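Local structure of DNA polymerase sliding clamp B (Sulfolobus tokodaii, 3AIZ) at residues T23-L28 with K69-D74; S133-T138 with S189-S194. The protein forms, together with other PCNA-family subunits, a ring around DNA that tethers the replicative polymerase and other proteins during high-speed replication. All blocks are in the same frame, centred on the assembly; numbering follows the deposited sequence.

How the contacts relate
Contact 1 comes first from the N terminus: 23-28 meets 69-74 after a helix-free excursion that includes strands 34-40 and 46-53, closing this loop within the N-terminal PCNA domain. Contact 2 opens only after the chain has passed into the C-terminal domain. There 133-138 waits for 189-194 while the chain forms helix 140-150 and strands 156-161, 165-172 and 175-183. The two loops are in series, neither enclosing nor crossing the other. Contacts 1 and 2 lie on opposite sides of the chain's centre, about 35 Å apart between centres. Contact 1 joins two strands where one passes into a helix; contact 2 joins two neighbouring strands and the turns at one end of them.

Contact 1: residues T23-L28 with K69-D74; sequences TDEIIL and KININD
Glu25 lays one face of its carboxylate over the backbone of Asn71, whose CA is 4.0 Å from Glu25 CD. Lys69 NZ lies on the opposite side of that plane, over the CB-CG stem of Glu25, and its salt bridge to Glu25 OE1 is long, 3.5 Å. Asp24 is approached differently: Asn73 ND2 stands above a face of its carboxylate, 3.5 Å from Asp24 CG, with the carboxylate and amide planes 73° apart. These polar groups decorate an antiparallel strand pair of the N-terminal PCNA domain at the point where strand 66-71 runs straight into helix 72-80. Ile26 and Ile70 form the hydrogen-bonded pair through two backbone bonds, and a third, from Ile72 N to Asp24 O, continues the ladder into the first turn of the helix.

Side chains alternate along each strand. Glu25, Ile27, Lys69 and Asn71 share the partly exposed face, where charge and amide are tolerated; Lys69 CB and CG lie against Ile27 CG1, and NZ turns toward Glu25 only at the last bond (chi4 -64°). The opposite face, with Ile26 and Ile70, is buried, and their beta-branched side chains suit an extended backbone. Leu28 and Ile72 are apolar and buried too: Leu28 CD1 meets Ile70 CD1, both residues resting on Leu98 of strand 97-104, while Ile26 CG2 packs at 4.0 Å against Ile72 CB. Asn71 suits the N-cap because its short side chain brings an amide oxygen back to the first helical turn, where OD1 accepts from Asn73 N at 2.9 Å.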
loop_
_atom_site.group_PDB
_atom_site.type_symbol
_atom_site.label_atom_id
_atom_site.label_comp_id
_atom_site.label_asym_id
_atom_site.label_seq_id
_atom_site.Cartn_x
_atom_site.Cartn_y
_atom_site.Cartn_z
ATOM N N THR A 23 -23.719 7.786 23.092
ATOM C CA THR A 23 -22.961 6.877 23.940
ATOM C C THR A 23 -22.929 5.485 23.313
ATOM O O THR A 23 -23.543 5.253 22.271
ATOM C CB THR A 23 -23.548 6.814 25.368
ATOM O OG1 THR A 23 -22.792 5.893 26.165
ATOM C CG2 THR A 23 -25.004 6.378 25.332
ATOM N N ASP A 24 -22.206 4.565 23.941
ATOM C CA ASP A 24 -22.074 3.210 23.417
ATOM C C ASP A 24 -23.407 2.464 23.391
ATOM O O ASP A 24 -23.568 1.493 22.653
ATOM C CB ASP A 24 -21.045 2.417 24.225
ATOM C CG ASP A 24 -19.632 2.940 24.045
ATOM O OD1 ASP A 24 -19.460 3.973 23.364
ATOM O OD2 ASP A 24 -18.694 2.314 24.583
ATOM N N GLU A 25 -24.360 2.926 24.195
ATOM C CA GLU A 25 -25.649 2.252 24.313
ATOM C C GLU A 25 -26.798 3.137 23.840
ATOM O O GLU A 25 -26.862 4.320 24.176
ATOM C CB GLU A 25 -25.893 1.826 25.762
ATOM C CG GLU A 25 -24.763 1.012 26.384
ATOM C CD GLU A 25 -24.760 -0.439 25.935
ATOM O OE1 GLU A 25 -25.855 -0.992 25.693
ATOM O OE2 GLU A 25 -23.662 -1.029 25.835
ATOM N N ILE A 26 -27.704 2.560 23.057
ATOM C CA ILE A 26 -28.917 3.260 22.650
ATOM C C ILE A 26 -30.129 2.370 22.878
ATOM O O ILE A 26 -29.994 1.160 23.059
ATOM C CB ILE A 26 -28.883 3.669 21.168
ATOM C CG1 ILE A 26 -29.033 2.439 20.272
ATOM C CG2 ILE A 26 -27.605 4.424 20.852
ATOM C CD1 ILE A 26 -29.133 2.769 18.800
ATOM N N ILE A 27 -31.313 2.972 22.867
ATOM C CA ILE A 27 -32.546 2.218 23.033
ATOM C C ILE A 27 -33.366 2.217 21.749
ATOM O O ILE A 27 -33.955 3.232 21.378
ATOM C CB ILE A 27 -33.403 2.777 24.182
ATOM C CG1 ILE A 27 -32.656 2.655 25.512
ATOM C CG2 ILE A 27 -34.736 2.050 24.256
ATOM C CD1 ILE A 27 -33.455 3.127 26.706
ATOM N N LEU A 28 -33.388 1.075 21.068
ATOM C CA LEU A 28 -34.232 0.901 19.895
ATOM C C LEU A 28 -35.671 0.663 20.325
ATOM O O LEU A 28 -35.971 -0.319 21.003
ATOM C CB LEU A 28 -33.751 -0.278 19.050
ATOM C CG LEU A 28 -32.603 -0.043 18.069
ATOM C CD1 LEU A 28 -32.169 -1.361 17.454
ATOM C CD2 LEU A 28 -33.015 0.943 16.987
ATOM N N LYS A 69 -32.366 -2.016 24.684
ATOM C CA LYS A 69 -31.149 -1.235 24.871
ATOM C C LYS A 69 -29.931 -2.031 24.413
ATOM O O LYS A 69 -29.538 -3.004 25.055
ATOM C CB LYS A 69 -30.999 -0.826 26.337
ATOM C CG LYS A 69 -29.820 0.089 26.617
ATOM C CD LYS A 69 -29.870 0.621 28.040
ATOM C CE LYS A 69 -28.707 1.557 28.325
ATOM N NZ LYS A 69 -27.400 0.848 28.259
ATOM N N ILE A 70 -29.336 -1.611 23.300
ATOM C CA ILE A 70 -28.229 -2.348 22.699
ATOM C C ILE A 70 -26.975 -1.494 22.530
ATOM O O ILE A 70 -27.033 -0.267 22.595
ATOM C CB ILE A 70 -28.621 -2.905 21.320
ATOM C CG1 ILE A 70 -28.754 -1.767 20.308
ATOM C CG2 ILE A 70 -29.913 -3.700 21.415
ATOM C CD1 ILE A 70 -29.081 -2.230 18.910
ATOM N N ASN A 71 -25.845 -2.160 22.311
ATOM C CA ASN A 71 -24.583 -1.483 22.040
ATOM C C ASN A 71 -24.498 -1.085 20.572
ATOM O O ASN A 71 -24.350 -1.937 19.696
ATOM C CB ASN A 71 -23.405 -2.385 22.419
ATOM C CG ASN A 71 -22.063 -1.678 22.308
ATOM O OD1 ASN A 71 -21.886 -0.774 21.490
ATOM N ND2 ASN A 71 -21.108 -2.094 23.133
ATOM N N ILE A 72 -24.593 0.214 20.308
ATOM C CA ILE A 72 -24.643 0.722 18.942
ATOM C C ILE A 72 -23.416 0.336 18.117
ATOM O O ILE A 72 -23.505 0.170 16.900
ATOM C CB ILE A 72 -24.813 2.254 18.918
ATOM C CG1 ILE A 72 -25.011 2.746 17.483
ATOM C CG2 ILE A 72 -23.618 2.936 19.566
ATOM C CD1 ILE A 72 -25.209 4.236 17.373
ATOM N N ASN A 73 -22.275 0.192 18.782
ATOM C CA ASN A 73 -21.035 -0.159 18.098
ATOM C C ASN A 73 -21.129 -1.495 17.367
ATOM O O ASN A 73 -20.722 -1.608 16.210
ATOM C CB ASN A 73 -19.866 -0.171 19.082
ATOM C CG ASN A 73 -19.540 1.212 19.613
ATOM O OD1 ASN A 73 -19.447 2.177 18.853
ATOM N ND2 ASN A 73 -19.357 1.315 20.926
ATOM N N ASP A 74 -21.670 -2.501 18.047
ATOM C CA ASP A 74 -21.837 -3.825 17.458
ATOM C C ASP A 74 -22.760 -3.776 16.247
ATOM O O ASP A 74 -22.547 -4.483 15.261
ATOM C CB ASP A 74 -22.397 -4.804 18.492
ATOM C CG ASP A 74 -21.463 -5.009 19.665
ATOM O OD1 ASP A 74 -20.265 -4.679 19.537
ATOM O OD2 ASP A 74 -21.926 -5.505 20.714
#

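Contact 2: residues S133-T138 with S189-S194; sequences SVTFTT and SLNVES
Strands 134-138 and 189-192 run almost exactly antiparallel, at 176°, with axes 4.7 Å apart, and backbone bonds link Thr135 with Asn191 in both directions, Thr137 N with Ser189 O, and Glu193 N with Ser133 O. Between these rungs lie the non-hydrogen-bonded pairs, Val134 with Val192 and Phe136 with Leu190, whose side chains share the apolar face. The two valines run alongside each other in the same direction and touch through Val134 CG2 and Val192 CG1 at 4.1 Å. Phe136 meets its partner with its root: CB is 3.7 Å from Leu190 CD1, whereas the ring extends away from Leu190. Its CG sits between the backbone N and the carbonyl carbon (chi1 60°). The side chain touches Val220, Phe222 and Leu187, and a large apolar ring suits this buried position beside them.

Strand 134-138 is the first of the C-terminal PCNA domain and lies between 186-192 and 218-223 in the beta framework of this family's fold. On the side of 218-223, Ser133 and Val134 together face Phe222, a classic beta bulge.

The other face carries small polar residues, which suit its more open position. Thr137 OG1 donates to Ser189 OG at 2.9 Å, tying the hydroxyl ends of one cross-strand pair. Thr135 OG1 touches Asn191 CB at 3.3 Å, and one water lies between this hydroxyl and Ser189 OG, bonded to Thr135 OG1 and weakly to Ser189 OG. A second water bonds weakly to Thr135 OG1 and lies 3.3 Å from Glu193 OE2, at most a weak bond.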
loop_
_atom_site.group_PDB
_atom_site.type_symbol
_atom_site.label_atom_id
_atom_site.label_comp_id
_atom_site.label_asym_id
_atom_site.label_seq_id
_atom_site.Cartn_x
_atom_site.Cartn_y
_atom_site.Cartn_z
ATOM N N SER A 133 -42.213 28.618 11.364
ATOM C CA SER A 133 -42.539 29.734 10.486
ATOM C C SER A 133 -41.801 29.611 9.158
ATOM O O SER A 133 -42.342 29.934 8.103
ATOM C CB SER A 133 -42.171 31.059 11.153
ATOM O OG SER A 133 -42.705 31.144 12.462
ATOM N N VAL A 134 -40.562 29.138 9.223
ATOM C CA VAL A 134 -39.719 29.035 8.041
ATOM C C VAL A 134 -39.219 27.612 7.826
ATOM O O VAL A 134 -38.658 26.999 8.733
ATOM C CB VAL A 134 -38.500 29.971 8.139
ATOM C CG1 VAL A 134 -37.603 29.804 6.925
ATOM C CG2 VAL A 134 -38.951 31.416 8.282
ATOM N N THR A 135 -39.430 27.092 6.623
ATOM C CA THR A 135 -38.892 25.793 6.243
ATOM C C THR A 135 -38.256 25.877 4.861
ATOM O O THR A 135 -38.792 26.518 3.960
ATOM C CB THR A 135 -39.978 24.695 6.230
ATOM O OG1 THR A 135 -41.016 25.050 5.306
ATOM C CG2 THR A 135 -40.577 24.515 7.616
ATOM N N PHE A 136 -37.105 25.237 4.700
ATOM C CA PHE A 136 -36.462 25.168 3.397
ATOM C C PHE A 136 -35.787 23.820 3.189
ATOM O O PHE A 136 -35.405 23.153 4.149
ATOM C CB PHE A 136 -35.462 26.315 3.208
ATOM C CG PHE A 136 -34.354 26.339 4.224
ATOM C CD1 PHE A 136 -34.478 27.082 5.387
ATOM C CD2 PHE A 136 -33.181 25.637 4.009
ATOM C CE1 PHE A 136 -33.455 27.113 6.318
ATOM C CE2 PHE A 136 -32.155 25.665 4.936
ATOM C CZ PHE A 136 -32.293 26.406 6.090
ATOM N N THR A 137 -35.656 23.419 1.930
ATOM C CA THR A 137 -35.043 22.142 1.602
ATOM C C THR A 137 -33.809 22.358 0.738
ATOM O O THR A 137 -33.807 23.204 -0.155
ATOM C CB THR A 137 -36.033 21.217 0.868
ATOM O OG1 THR A 137 -37.278 21.189 1.577
ATOM C CG2 THR A 137 -35.477 19.803 0.774
ATOM N N THR A 138 -32.757 21.597 1.014
ATOM C CA THR A 138 -31.515 21.722 0.265
ATOM C C THR A 138 -30.674 20.460 0.389
ATOM O O THR A 138 -30.859 19.671 1.314
ATOM C CB THR A 138 -30.686 22.925 0.749
ATOM O OG1 THR A 138 -29.479 23.015 -0.016
ATOM C CG2 THR A 138 -30.336 22.773 2.220
ATOM N N SER A 189 -36.454 24.298 -2.255
ATOM C CA SER A 189 -37.757 24.832 -1.877
ATOM C C SER A 189 -37.633 25.758 -0.672
ATOM O O SER A 189 -36.785 25.551 0.196
ATOM C CB SER A 189 -38.734 23.698 -1.563
ATOM O OG SER A 189 -38.355 23.013 -0.382
ATOM N N LEU A 190 -38.483 26.777 -0.623
ATOM C CA LEU A 190 -38.471 27.735 0.477
ATOM C C LEU A 190 -39.887 28.157 0.857
ATOM O O LEU A 190 -40.651 28.634 0.018
ATOM C CB LEU A 190 -37.634 28.961 0.109
ATOM C CG LEU A 190 -37.571 30.084 1.147
ATOM C CD1 LEU A 190 -36.983 29.577 2.453
ATOM C CD2 LEU A 190 -36.767 31.258 0.617
ATOM N N ASN A 191 -40.232 27.974 2.127
ATOM C CA ASN A 191 -41.552 28.335 2.626
ATOM C C ASN A 191 -41.456 29.286 3.814
ATOM O O ASN A 191 -41.083 28.882 4.915
ATOM C CB ASN A 191 -42.336 27.080 3.020
ATOM C CG ASN A 191 -42.540 26.127 1.854
ATOM O OD1 ASN A 191 -42.515 26.533 0.691
ATOM N ND2 ASN A 191 -42.748 24.851 2.162
ATOM N N VAL A 192 -41.791 30.551 3.585
ATOM C CA VAL A 192 -41.684 31.566 4.626
ATOM C C VAL A 192 -43.052 32.116 5.020
ATOM O O VAL A 192 -43.532 33.088 4.436
ATOM C CB VAL A 192 -40.778 32.731 4.183
ATOM C CG1 VAL A 192 -40.622 33.739 5.309
ATOM C CG2 VAL A 192 -39.421 32.206 3.743
ATOM N N GLU A 193 -43.672 31.488 6.015
ATOM C CA GLU A 193 -44.974 31.924 6.506
ATOM C C GLU A 193 -44.908 33.348 7.048
ATOM O O GLU A 193 -45.896 34.084 7.009
ATOM C CB GLU A 193 -45.489 30.973 7.587
ATOM C CG GLU A 193 -45.682 29.539 7.114
ATOM C CD GLU A 193 -46.271 28.643 8.191
ATOM O OE1 GLU A 193 -46.461 29.124 9.329
ATOM O OE2 GLU A 193 -46.542 27.458 7.897
ATOM N N SER A 194 -43.739 33.732 7.548
ATOM C CA SER A 194 -43.528 35.074 8.081
ATOM C C SER A 194 -42.063 35.287 8.446
ATOM O O SER A 194 -41.387 34.354 8.873
ATOM C CB SER A 194 -44.414 35.311 9.308
ATOM O OG SER A 194 -44.121 34.386 10.341
HETATM O O HOH W 1 -39.830 23.634 2.591
HETATM O O HOH W 2 -43.414 26.770 7.166
#